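PDB 2P7S: amphinase-2 from Rana pipiens, which cleaves RNA endonucleolytically as a secreted, cytotoxic ribonuclease of the pancreatic family, acting on poly(U), poly(C), CpA and UpA. Local coordinates for the glycan on Asn27. Sequence-based numbering; all coordinates share one arbitrary frame.

The glycan on Asn27. Residues 25, 27, 86-89. With NAG (2-acetamido-2-deoxy-beta-D-glucopyranose), chain B; NAG (2-acetamido-2-deoxy-beta-D-glucopyranose), chain C.
Asn27 has helical backbone angles (phi -60°, psi -28°) in the short helix 26-29, while Asn25 is extended and residues 86-89 run in strand 86-94. The Asn27 side chain has CG anti to the carbonyl carbon and crosses to this strand. Its amide nitrogen ND2 is bonded to C1 of the first NAG (chain B) at 1.4 Å. Its carbonyl OD1 accepts a hydrogen bond from Tyr87 N at 2.8 Å, nearly along the C=O axis, which fixes the rotation of the linking amide. Asn25 has CG anti to its backbone N. Its OD1 takes the N-H of Asn27 at 2.8 Å, in the carbonyl plane but bent at the hydrogen. The methyl C8 of NAG (chain B) lies over one face of the Asn25 amide, 3.3 Å from Asn25 CG. An alanine at Asn25 would probably loosen the start of the helix and leave this methyl less well packed. The acetamido N2 of this NAG binds a water at 2.7 Å, which also meets Tyr87 O and Gln89 OE1. Lys86 passes the ring-oxygen side of NAG (chain B), its CB 3.7 Å from C6 and CD near O5. The second NAG (chain C) is hidden far less by protein; Ser88 OG comes 3.6 Å from its methyl C8. The site carries an N-linked glycan of this secreted ribonuclease about 15 Å from the active-site His15, measured from the contact centre, and holds the first sugar against helix and strand.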
# COMPACT_ATOMS: atom_id res chain seq x y z
N ASN A 25 5.25 -10.89 6.75
CA ASN A 25 5.57 -10.67 8.15
C ASN A 25 5.87 -9.21 8.39
O ASN A 25 6.90 -8.70 7.93
CB ASN A 25 6.78 -11.52 8.57
CG ASN A 25 7.03 -11.47 10.06
OD1 ASN A 25 6.87 -10.43 10.70
ND2 ASN A 25 7.45 -12.60 10.63
N ASN A 27 6.89 -7.66 11.01
CA ASN A 27 8.15 -7.43 11.73
C ASN A 27 9.35 -7.44 10.81
O ASN A 27 10.35 -6.78 11.08
CB ASN A 27 8.32 -8.47 12.83
CG ASN A 27 7.18 -8.45 13.80
OD1 ASN A 27 6.66 -7.38 14.12
ND2 ASN A 27 6.77 -9.62 14.28
N LYS A 86 7.91 -4.07 16.73
CA LYS A 86 7.23 -5.35 16.53
C LYS A 86 5.76 -4.96 16.41
O LYS A 86 5.24 -4.21 17.24
CB LYS A 86 7.47 -6.28 17.72
CG LYS A 86 8.92 -6.77 17.84
CD LYS A 86 9.27 -7.73 16.70
CE LYS A 86 10.64 -8.37 16.91
NZ LYS A 86 11.76 -7.39 16.79
N TYR A 87 5.09 -5.47 15.38
CA TYR A 87 3.71 -5.07 15.09
C TYR A 87 2.55 -6.03 15.26
O TYR A 87 2.72 -7.25 15.33
CB TYR A 87 3.63 -4.58 13.65
CG TYR A 87 4.58 -3.49 13.25
CD1 TYR A 87 5.96 -3.71 13.17
CD2 TYR A 87 4.10 -2.22 12.93
CE1 TYR A 87 6.83 -2.69 12.78
CE2 TYR A 87 4.95 -1.20 12.54
CZ TYR A 87 6.31 -1.44 12.46
OH TYR A 87 7.14 -0.42 12.06
N SER A 88 1.35 -5.44 15.28
CA SER A 88 0.10 -6.18 15.30
C SER A 88 -0.18 -6.25 13.80
O SER A 88 0.10 -5.30 13.06
CB SER A 88 -1.01 -5.40 16.00
OG SER A 88 -0.85 -5.46 17.41
N GLN A 89 -0.74 -7.37 13.35
CA GLN A 89 -1.00 -7.58 11.93
C GLN A 89 -2.45 -7.97 11.69
O GLN A 89 -3.00 -8.83 12.39
CB GLN A 89 -0.07 -8.69 11.42
CG GLN A 89 -0.21 -9.08 9.96
CD GLN A 89 0.91 -10.00 9.49
OE1 GLN A 89 2.02 -9.96 10.03
NE2 GLN A 89 0.64 -10.81 8.48
C1 NAG B . 5.56 -9.70 15.07
C2 NAG B . 4.95 -11.10 14.95
C3 NAG B . 3.69 -11.19 15.81
C4 NAG B . 4.05 -10.84 17.25
C5 NAG B . 4.65 -9.43 17.28
C6 NAG B . 5.05 -8.97 18.68
C7 NAG B . 4.80 -12.59 13.05
C8 NAG B . 4.40 -12.80 11.60
N2 NAG B . 4.62 -11.38 13.56
O3 NAG B . 3.14 -12.50 15.75
O4 NAG B . 2.88 -10.91 18.09
O5 NAG B . 5.83 -9.38 16.45
O6 NAG B . 6.07 -9.80 19.22
O7 NAG B . 5.27 -13.53 13.70
C1 NAG C . 3.04 -11.50 19.33
C2 NAG C . 1.78 -11.25 20.17
C3 NAG C . 1.88 -11.99 21.51
C4 NAG C . 2.19 -13.47 21.28
C5 NAG C . 3.43 -13.61 20.40
C6 NAG C . 3.75 -15.05 20.07
C7 NAG C . 0.78 -9.13 19.64
C8 NAG C . 0.81 -7.62 19.79
N2 NAG C . 1.62 -9.83 20.40
O3 NAG C . 0.66 -11.85 22.21
O4 NAG C . 2.42 -14.11 22.53
O5 NAG C . 3.24 -12.91 19.15
O6 NAG C . 4.96 -15.15 19.32
O7 NAG C . 0.01 -9.66 18.84
O HOH W 1 3.19 -9.17 12.76